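Local coordinates for protein mannosephosphate isomerase, putative (Archaeoglobus fulgidus, PDB 1ZX5) that probably interconverts D-mannose 6-phosphate and D-fructose 6-phosphate as a zinc-dependent type 1 mannose-6-phosphate isomerase of the cupin clan, at residues T96-H101 with D152-L157; A131-D136 with G173-G178; V137-L142 with L208-V213. All coordinates share one frame; numbering follows the deposited sequence.

Contact 1 of 3, residues T96-H101 with D152-L157; sequences TQVHVH and DFKTLL. With LFR (beta-L-fructofuranose), chain B; ACY (acetic acid), chain I.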
loop_
_atom_site.group_PDB
_atom_site.type_symbol
_atom_site.label_atom_id
_atom_site.label_comp_id
_atom_site.label_asym_id
_atom_site.label_seq_id
_atom_site.Cartn_x
_atom_site.Cartn_y
_atom_site.Cartn_z
ATOM N N THR A 96 3.181 13.808 8.270
ATOM C CA THR A 96 3.844 13.914 6.974
ATOM C C THR A 96 3.449 15.263 6.349
ATOM O O THR A 96 2.415 15.830 6.706
ATOM C CB THR A 96 3.487 12.711 6.058
ATOM O OG1 THR A 96 2.061 12.607 5.896
ATOM C CG2 THR A 96 4.025 11.370 6.658
ATOM N N GLN A 97 4.286 15.792 5.456
ATOM C CA GLN A 97 3.922 16.962 4.674
ATOM C C GLN A 97 2.896 16.558 3.611
ATOM O O GLN A 97 2.860 15.396 3.172
ATOM C CB GLN A 97 5.170 17.619 4.051
ATOM C CG GLN A 97 4.920 18.839 3.114
ATOM C CD GLN A 97 4.239 20.051 3.785
ATOM O OE1 GLN A 97 3.010 20.119 3.888
ATOM N NE2 GLN A 97 5.043 21.023 4.199
ATOM N N VAL A 98 2.047 17.511 3.229
ATOM C CA VAL A 98 1.081 17.287 2.164
ATOM C C VAL A 98 1.818 16.996 0.852
ATOM O O VAL A 98 2.800 17.650 0.508
ATOM C CB VAL A 98 0.108 18.486 1.994
ATOM C CG1 VAL A 98 -0.836 18.255 0.821
ATOM C CG2 VAL A 98 -0.703 18.712 3.288
ATOM N N HIS A 99 1.347 15.978 0.149
ATOM C CA HIS A 99 1.915 15.600 -1.129
ATOM C C HIS A 99 0.799 15.119 -2.051
ATOM O O HIS A 99 -0.356 15.018 -1.637
ATOM C CB HIS A 99 3.029 14.553 -0.956
ATOM C CG HIS A 99 2.645 13.380 -0.110
ATOM N ND1 HIS A 99 2.465 13.468 1.258
ATOM C CD2 HIS A 99 2.449 12.077 -0.429
ATOM C CE1 HIS A 99 2.142 12.281 1.738
ATOM N NE2 HIS A 99 2.129 11.418 0.737
ATOM N N VAL A 100 1.154 14.847 -3.300
ATOM C CA VAL A 100 0.212 14.531 -4.346
ATOM C C VAL A 100 0.921 13.640 -5.367
ATOM O O VAL A 100 2.125 13.769 -5.587
ATOM C CB VAL A 100 -0.372 15.851 -5.019
ATOM C CG1 VAL A 100 0.728 16.730 -5.620
ATOM C CG2 VAL A 100 -1.446 15.529 -6.073
ATOM N N HIS A 101 0.166 12.732 -5.973
ATOM C CA HIS A 101 0.685 11.816 -6.981
ATOM C C HIS A 101 0.187 12.203 -8.372
ATOM O O HIS A 101 -0.956 12.645 -8.516
ATOM C CB HIS A 101 0.234 10.390 -6.680
ATOM C CG HIS A 101 0.666 9.891 -5.338
ATOM N ND1 HIS A 101 1.983 9.903 -4.926
ATOM C CD2 HIS A 101 -0.040 9.343 -4.321
ATOM C CE1 HIS A 101 2.066 9.403 -3.706
ATOM N NE2 HIS A 101 0.854 9.051 -3.319
ATOM N N ASP A 152 0.727 25.153 7.949
ATOM C CA ASP A 152 0.152 23.821 8.046
ATOM C C ASP A 152 -0.844 23.627 6.906
ATOM O O ASP A 152 -2.013 23.993 7.026
ATOM C CB ASP A 152 -0.508 23.615 9.423
ATOM C CG ASP A 152 -0.957 22.171 9.664
ATOM O OD1 ASP A 152 -0.768 21.304 8.789
ATOM O OD2 ASP A 152 -1.503 21.897 10.751
ATOM N N PHE A 153 -0.371 23.070 5.794
ATOM C CA PHE A 153 -1.228 22.818 4.628
ATOM C C PHE A 153 -2.335 21.794 4.885
ATOM O O PHE A 153 -3.347 21.782 4.173
ATOM C CB PHE A 153 -0.395 22.388 3.417
ATOM C CG PHE A 153 0.387 23.509 2.786
ATOM C CD1 PHE A 153 -0.233 24.406 1.917
ATOM C CD2 PHE A 153 1.737 23.670 3.070
ATOM C CE1 PHE A 153 0.479 25.444 1.330
ATOM C CE2 PHE A 153 2.465 24.700 2.489
ATOM C CZ PHE A 153 1.832 25.595 1.612
ATOM N N LYS A 154 -2.137 20.935 5.890
ATOM C CA LYS A 154 -3.151 19.957 6.291
ATOM C C LYS A 154 -4.457 20.627 6.749
ATOM O O LYS A 154 -5.518 20.015 6.650
ATOM C CB LYS A 154 -2.632 19.015 7.383
ATOM C CG LYS A 154 -1.298 18.326 7.080
ATOM C CD LYS A 154 -1.003 17.147 8.029
ATOM C CE LYS A 154 -1.098 17.529 9.518
ATOM N NZ LYS A 154 -0.244 18.679 9.894
ATOM N N THR A 155 -4.377 21.875 7.232
ATOM C CA THR A 155 -5.573 22.653 7.606
ATOM C C THR A 155 -6.500 22.942 6.413
ATOM O O THR A 155 -7.646 23.333 6.603
ATOM C CB THR A 155 -5.243 24.004 8.311
ATOM O OG1 THR A 155 -4.455 24.830 7.450
ATOM C CG2 THR A 155 -4.511 23.792 9.639
ATOM N N LEU A 156 -6.007 22.737 5.191
ATOM C CA LEU A 156 -6.788 23.010 3.979
ATOM C C LEU A 156 -7.486 21.753 3.444
ATOM O O LEU A 156 -8.252 21.822 2.479
ATOM C CB LEU A 156 -5.891 23.631 2.903
ATOM C CG LEU A 156 -5.107 24.892 3.292
ATOM C CD1 LEU A 156 -4.246 25.376 2.148
ATOM C CD2 LEU A 156 -6.043 26.034 3.749
ATOM N N LEU A 157 -7.235 20.616 4.090
ATOM C CA LEU A 157 -7.698 19.320 3.600
ATOM C C LEU A 157 -8.827 18.737 4.453
ATOM O O LEU A 157 -8.955 19.079 5.633
ATOM C CB LEU A 157 -6.528 18.312 3.557
ATOM C CG LEU A 157 -5.229 18.651 2.811
ATOM C CD1 LEU A 157 -4.324 17.428 2.768
ATOM C CD2 LEU A 157 -5.497 19.160 1.411
HETATM C C1 LFR B . 2.675 20.862 7.138
HETATM C C2 LFR B . 3.070 19.775 8.154
HETATM C C3 LFR B . 4.529 19.356 7.946
HETATM C C4 LFR B . 5.290 19.749 9.192
HETATM C C5 LFR B . 4.271 20.387 10.132
HETATM C C6 LFR B . 4.214 19.658 11.474
HETATM O O1 LFR B . 1.661 20.457 6.207
HETATM O O2 LFR B . 2.210 18.614 8.080
HETATM O O3 LFR B . 4.674 17.948 7.794
HETATM O O4 LFR B . 6.304 20.683 8.811
HETATM O O5 LFR B . 2.992 20.358 9.471
HETATM O O6 LFR B . 3.634 20.455 12.520
HETATM C C ACY I . 0.865 9.159 4.541
HETATM O O ACY I . 1.433 10.268 4.354
HETATM O OXT ACY I . 1.004 8.174 3.796
HETATM C CH3 ACY I . -0.040 8.961 5.722
#

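Contact 2 of 3, residues A131-D136 with G173-G178; sequences AGFKED and GIPHAG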
loop_
_atom_site.group_PDB
_atom_site.type_symbol
_atom_site.label_atom_id
_atom_site.label_comp_id
_atom_site.label_asym_id
_atom_site.label_seq_id
_atom_site.Cartn_x
_atom_site.Cartn_y
_atom_site.Cartn_z
ATOM N N ALA A 131 -7.131 14.188 3.200
ATOM C CA ALA A 131 -7.272 13.872 1.777
ATOM C C ALA A 131 -8.282 14.771 1.065
ATOM O O ALA A 131 -9.465 14.798 1.431
ATOM C CB ALA A 131 -7.638 12.374 1.585
ATOM N N GLY A 132 -7.801 15.494 0.049
ATOM C CA GLY A 132 -8.617 16.380 -0.781
ATOM C C GLY A 132 -8.832 17.737 -0.129
ATOM O O GLY A 132 -8.976 17.820 1.092
ATOM N N PHE A 133 -8.836 18.803 -0.928
ATOM C CA PHE A 133 -9.128 20.132 -0.388
ATOM C C PHE A 133 -10.565 20.179 0.100
ATOM O O PHE A 133 -11.467 19.630 -0.542
ATOM C CB PHE A 133 -8.872 21.234 -1.418
ATOM C CG PHE A 133 -7.420 21.502 -1.664
ATOM C CD1 PHE A 133 -6.595 21.955 -0.634
ATOM C CD2 PHE A 133 -6.862 21.287 -2.926
ATOM C CE1 PHE A 133 -5.236 22.192 -0.867
ATOM C CE2 PHE A 133 -5.508 21.514 -3.160
ATOM C CZ PHE A 133 -4.696 21.968 -2.132
ATOM N N LYS A 134 -10.776 20.811 1.251
ATOM C CA LYS A 134 -12.133 20.953 1.776
ATOM C C LYS A 134 -12.897 22.116 1.125
ATOM O O LYS A 134 -14.120 22.148 1.166
ATOM C CB LYS A 134 -12.149 21.012 3.312
ATOM C CG LYS A 134 -11.481 22.222 3.929
ATOM C CD LYS A 134 -11.204 21.957 5.393
ATOM C CE LYS A 134 -10.766 23.233 6.098
ATOM N NZ LYS A 134 -10.238 22.907 7.461
ATOM N N GLU A 135 -12.166 23.048 0.514
ATOM C CA GLU A 135 -12.754 24.089 -0.334
ATOM C C GLU A 135 -11.869 24.288 -1.563
ATOM O O GLU A 135 -10.703 23.900 -1.547
ATOM C CB GLU A 135 -12.893 25.424 0.424
ATOM C CG GLU A 135 -13.856 25.411 1.641
ATOM C CD GLU A 135 -15.327 25.082 1.296
ATOM O OE1 GLU A 135 -15.820 25.501 0.216
ATOM O OE2 GLU A 135 -15.997 24.412 2.122
ATOM N N ASP A 136 -12.423 24.887 -2.620
ATOM C CA ASP A 136 -11.637 25.332 -3.776
ATOM C C ASP A 136 -10.482 26.227 -3.322
ATOM O O ASP A 136 -10.646 27.061 -2.432
ATOM C CB ASP A 136 -12.507 26.119 -4.759
ATOM C CG ASP A 136 -13.487 25.244 -5.536
ATOM O OD1 ASP A 136 -13.544 24.014 -5.326
ATOM O OD2 ASP A 136 -14.215 25.808 -6.380
ATOM N N GLY A 173 -3.701 13.382 -8.300
ATOM C CA GLY A 173 -4.115 14.775 -8.163
ATOM C C GLY A 173 -4.647 15.157 -6.791
ATOM O O GLY A 173 -4.697 16.344 -6.460
ATOM N N ILE A 174 -5.043 14.162 -5.995
ATOM C CA ILE A 174 -5.589 14.399 -4.644
ATOM C C ILE A 174 -4.472 14.624 -3.617
ATOM O O ILE A 174 -3.654 13.736 -3.396
ATOM C CB ILE A 174 -6.517 13.233 -4.164
ATOM C CG1 ILE A 174 -7.675 12.986 -5.150
ATOM C CG2 ILE A 174 -7.047 13.491 -2.747
ATOM C CD1 ILE A 174 -8.643 14.144 -5.300
ATOM N N PRO A 175 -4.443 15.813 -2.985
ATOM C CA PRO A 175 -3.467 16.110 -1.931
ATOM C C PRO A 175 -3.797 15.316 -0.660
ATOM O O PRO A 175 -4.984 15.128 -0.330
ATOM C CB PRO A 175 -3.655 17.608 -1.689
ATOM C CG PRO A 175 -5.094 17.859 -2.060
ATOM C CD PRO A 175 -5.368 16.939 -3.215
ATOM N N HIS A 176 -2.769 14.842 0.040
ATOM C CA HIS A 176 -2.999 14.001 1.196
ATOM C C HIS A 176 -1.802 13.990 2.141
ATOM O O HIS A 176 -0.704 14.408 1.773
ATOM C CB HIS A 176 -3.387 12.572 0.760
ATOM C CG HIS A 176 -2.290 11.840 0.046
ATOM N ND1 HIS A 176 -2.009 12.030 -1.293
ATOM C CD2 HIS A 176 -1.404 10.919 0.488
ATOM C CE1 HIS A 176 -0.995 11.259 -1.641
ATOM N NE2 HIS A 176 -0.608 10.577 -0.579
ATOM N N ALA A 177 -2.057 13.522 3.364
ATOM C CA ALA A 177 -1.089 13.433 4.445
ATOM C C ALA A 177 -1.714 12.582 5.558
ATOM O O ALA A 177 -2.899 12.201 5.493
ATOM C CB ALA A 177 -0.725 14.831 4.976
ATOM N N GLY A 178 -0.914 12.291 6.579
ATOM C CA GLY A 178 -1.373 11.540 7.739
ATOM C C GLY A 178 -0.636 11.997 8.978
ATOM O O GLY A 178 0.415 12.624 8.879
#

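Contact 3 of 3, residues V137-L142 with L208-V213; sequences VKIEEL and LNTKKV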
loop_
_atom_site.group_PDB
_atom_site.type_symbol
_atom_site.label_atom_id
_atom_site.label_comp_id
_atom_site.label_asym_id
_atom_site.label_seq_id
_atom_site.Cartn_x
_atom_site.Cartn_y
_atom_site.Cartn_z
ATOM N N VAL A 137 -9.311 26.037 -3.918
ATOM C CA VAL A 137 -8.147 26.878 -3.622
ATOM C C VAL A 137 -7.538 27.386 -4.923
ATOM O O VAL A 137 -7.758 26.809 -5.988
ATOM C CB VAL A 137 -7.049 26.138 -2.762
ATOM C CG1 VAL A 137 -7.590 25.744 -1.393
ATOM C CG2 VAL A 137 -6.473 24.930 -3.497
ATOM N N LYS A 138 -6.785 28.476 -4.834
ATOM C CA LYS A 138 -6.049 28.993 -5.976
ATOM C C LYS A 138 -4.566 28.654 -5.815
ATOM O O LYS A 138 -3.989 28.873 -4.752
ATOM C CB LYS A 138 -6.242 30.507 -6.103
ATOM C CG LYS A 138 -7.694 30.961 -6.268
ATOM C CD LYS A 138 -7.749 32.461 -6.547
ATOM C CE LYS A 138 -9.097 33.078 -6.160
ATOM N NZ LYS A 138 -10.136 32.920 -7.228
ATOM N N ILE A 139 -3.959 28.116 -6.870
ATOM C CA ILE A 139 -2.526 27.810 -6.873
ATOM C C ILE A 139 -1.679 28.962 -6.317
ATOM O O ILE A 139 -0.792 28.736 -5.497
ATOM C CB ILE A 139 -2.029 27.368 -8.287
ATOM C CG1 ILE A 139 -2.095 25.846 -8.432
ATOM C CG2 ILE A 139 -0.589 27.823 -8.549
ATOM C CD1 ILE A 139 -1.164 25.052 -7.492
ATOM N N GLU A 140 -1.980 30.185 -6.760
ATOM C CA GLU A 140 -1.245 31.390 -6.365
ATOM C C GLU A 140 -1.308 31.638 -4.863
ATOM O O GLU A 140 -0.326 32.077 -4.264
ATOM C CB GLU A 140 -1.777 32.638 -7.095
ATOM C CG GLU A 140 -1.769 32.563 -8.621
ATOM C CD GLU A 140 -2.947 31.765 -9.205
ATOM O OE1 GLU A 140 -3.996 31.618 -8.523
ATOM O OE2 GLU A 140 -2.813 31.285 -10.360
ATOM N N GLU A 141 -2.468 31.379 -4.267
ATOM C CA GLU A 141 -2.643 31.571 -2.834
ATOM C C GLU A 141 -1.927 30.491 -2.005
ATOM O O GLU A 141 -1.444 30.779 -0.910
ATOM C CB GLU A 141 -4.129 31.715 -2.479
ATOM C CG GLU A 141 -4.672 33.121 -2.837
ATOM C CD GLU A 141 -6.200 33.216 -2.907
ATOM O OE1 GLU A 141 -6.896 32.272 -2.463
ATOM O OE2 GLU A 141 -6.703 34.255 -3.413
ATOM N N LEU A 142 -1.842 29.269 -2.541
ATOM C CA LEU A 142 -1.028 28.207 -1.939
ATOM C C LEU A 142 0.455 28.585 -1.943
ATOM O O LEU A 142 1.156 28.356 -0.962
ATOM C CB LEU A 142 -1.223 26.873 -2.671
ATOM C CG LEU A 142 -2.578 26.169 -2.630
ATOM C CD1 LEU A 142 -2.523 24.915 -3.474
ATOM C CD2 LEU A 142 -2.980 25.830 -1.212
ATOM N N LEU A 208 -1.797 18.888 -9.374
ATOM C CA LEU A 208 -2.664 19.100 -8.213
ATOM C C LEU A 208 -4.120 19.415 -8.582
ATOM O O LEU A 208 -4.392 20.324 -9.384
ATOM C CB LEU A 208 -2.098 20.194 -7.299
ATOM C CG LEU A 208 -2.900 20.513 -6.030
ATOM C CD1 LEU A 208 -2.950 19.301 -5.084
ATOM C CD2 LEU A 208 -2.349 21.759 -5.336
ATOM N N ASN A 209 -5.039 18.649 -7.992
ATOM C CA ASN A 209 -6.468 18.973 -8.027
ATOM C C ASN A 209 -6.747 20.060 -6.983
ATOM O O ASN A 209 -6.690 19.808 -5.774
ATOM C CB ASN A 209 -7.301 17.707 -7.762
ATOM C CG ASN A 209 -8.812 17.918 -7.951
ATOM O OD1 ASN A 209 -9.303 19.045 -8.065
ATOM N ND2 ASN A 209 -9.553 16.817 -7.964
ATOM N N THR A 210 -7.028 21.267 -7.456
ATOM C CA THR A 210 -7.267 22.415 -6.581
ATOM C C THR A 210 -8.742 22.599 -6.206
ATOM O O THR A 210 -9.078 23.531 -5.467
ATOM C CB THR A 210 -6.742 23.723 -7.210
ATOM O OG1 THR A 210 -7.264 23.860 -8.540
ATOM C CG2 THR A 210 -5.198 23.733 -7.239
ATOM N N LYS A 211 -9.608 21.707 -6.700
ATOM C CA LYS A 211 -11.040 21.758 -6.387
ATOM C C LYS A 211 -11.372 21.083 -5.063
ATOM O O LYS A 211 -10.678 20.165 -4.620
ATOM C CB LYS A 211 -11.890 21.095 -7.488
ATOM C CG LYS A 211 -11.747 21.672 -8.879
ATOM C CD LYS A 211 -11.882 23.189 -8.881
ATOM C CE LYS A 211 -11.178 23.797 -10.087
ATOM N NZ LYS A 211 -11.115 25.284 -9.990
ATOM N N LYS A 212 -12.463 21.544 -4.455
ATOM C CA LYS A 212 -13.075 20.890 -3.311
ATOM C C LYS A 212 -13.354 19.425 -3.629
ATOM O O LYS A 212 -13.861 19.089 -4.703
ATOM C CB LYS A 212 -14.377 21.607 -2.935
ATOM C CG LYS A 212 -15.074 21.035 -1.711
ATOM C CD LYS A 212 -16.380 21.774 -1.411
ATOM C CE LYS A 212 -17.099 21.103 -0.236
ATOM N NZ LYS A 212 -18.461 21.685 -0.015
ATOM N N VAL A 213 -12.989 18.553 -2.699
ATOM C CA VAL A 213 -13.278 17.133 -2.826
ATOM C C VAL A 213 -14.217 16.755 -1.688
ATOM O O VAL A 213 -13.959 17.079 -0.525
ATOM C CB VAL A 213 -11.973 16.288 -2.827
ATOM C CG1 VAL A 213 -12.263 14.810 -2.682
ATOM C CG2 VAL A 213 -11.192 16.540 -4.107
#

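Contact 1 of 3, residues T96-H101 with D152-L157
Val98 packs on Phe153, Lys154 and Leu157 to bring the loop leading into strand 99-100 of the cupin-clan catalytic domain against a 3-10 turn, and beta-L-fructofuranose is bound beside this junction. The apolar part rests mainly on one methyl: Val98 CG2 lies 3.7 Å from Phe153 CB, the two side chains crossing at about a right angle, while Leu157 meets Val98 tip to tip through CD1. The torsion at Val98 (CG1 anti to the backbone N, chi1 177°) leaves CG2 beside that nitrogen, facing the turn.

No hydrogen bond links the segments directly; the sugar bridges them. Its O2 donates to Thr96 O and accepts from Lys154 NZ, each at 3.1 Å. Its O1 donates to Gln97 OE1 at 2.7 Å, and Phe153 N adds a weak bond to O1. Gln97 OE1 also accepts from Val98 N in its carbonyl plane, on a lone pair, so two donors hold the amide oxygen.

The charged pair lies within segment 152-157. Lys154 NZ meets Asp152 OD1 at 2.9 Å on the syn side, 30° out of the carboxylate plane; bends at chi3 and chi4 turn the chain's end to it. An alanine in place of Lys154 would probably leave the Asp152 carboxylate without its ammonium partner and the sugar's O2 without its ammonium donor.

Away from the sugar, a buried Thr96 OG1 donates to the O atom of a bound acetic acid molecule at 2.9 Å, and His99 ND1 donates to Gln97 O at 2.7 Å, that oxygen only 6° out of the ring plane.

Contact 2 of 3, residues A131-D136 with G173-G178
Gly132 and Pro175 make the tight part of this contact. Gly132 N donates to Pro175 O over 2.9 Å, with an N-H...O angle of 172°. The same oxygen lies 3.4 Å from Ala131 CA in a CA-H...O contact, so one carbonyl receives two neighbouring groups of the facing chain. Alongside, Ile174 CG2 comes to 3.5 Å from Gly132 N, its position anti to its own backbone nitrogen turning this methyl to the glycine, whose positive phi of 82° favours the lack of a side chain.

Beyond the corner at Gly132, the Phe133 ring receives Pro175 CG over one face: the carbon stands 4.0 Å from the ring centroid and is offset toward the rim, nearest CE2, a CH-pi contact between side chains that cross at about a right angle. Past this ring the two segments part: Lys134, Glu135 and Asp136 are exposed and do not touch 173-178.

At the strand end of the contact, Ala131 and His176 form an antiparallel non-hydrogen-bonded pair, CB to CB 4.3 Å. The imidazole turns away and donates from ND1 to Ile174 O at 3.2 Å, leaving NE2 to a bound glycerol, near the rings of His99 and His101. The meeting of these three histidine rings is consistent with the metal-site region of a cupin-type isomerase.

Contact 3 of 3, residues V137-L142 with L208-V213
A single backbone hydrogen bond, Val137 N to Thr210 O at 3.0 Å, joins two segments that otherwise meet mainly through apolar groups, although neither is a strand at this point. The bond is straight, with an N-H...O angle of 164°, and the donor sits nearly on the extension of the carbonyl.

Around it the side chains of Val137 and Thr210 cross obliquely. Val137 CG2, between its backbone nitrogen and carbonyl carbon, packs 3.9 Å from Thr210 CB, and that CB in turn lies 3.5 Å from Val137 O. Thr210 turns its methyl to the helix: CG2, anti to the carbonyl carbon, reaches Ile139 CG1 at 3.9 Å, the side chains at about a right angle.

Further in, Leu208 CD2 is shared by two helix residues. Leu142 CD1 meets it tip to tip at 3.7 Å, and Ile139 CD1 approaches it from another direction at 4.1 Å. Trp201 of helix 201-207 also touches both Ile139 and Leu142.

An Asx turn spans Thr210, with Asn209 OD1 accepting from Lys211 N at 3.0 Å. Lys138 is the N-cap of helix 139-146; the contact packs the start of that helix, and Val137 before it, against the loop leaving helix 201-207, at the protein surface.

The three contacts lie on one side of the chain's centre, and their segments alternate along the sequence, so each pair crosses. Centres of contacts 1 and 2 are about 7 Å apart, those of 2 and 3 about 9 Å, and those of 1 and 3 about 11 Å. Gly173 joins all three: its N is 2.9 Å from His101 O, while its O is 2.8 Å from Asn209 N, both probable hydrogen bonds. Between contacts 1 and 3, Leu142 CD2 packs 3.6 Å from Leu156 CD1. Contact 1 lines the fructofuranose pocket, contacts 1 and 2 share the histidine cluster, with His101 NE2 3.3 Å from His176 CE1, and the Leu142 side chain of contact 3 remains about 10 Å from the sugar.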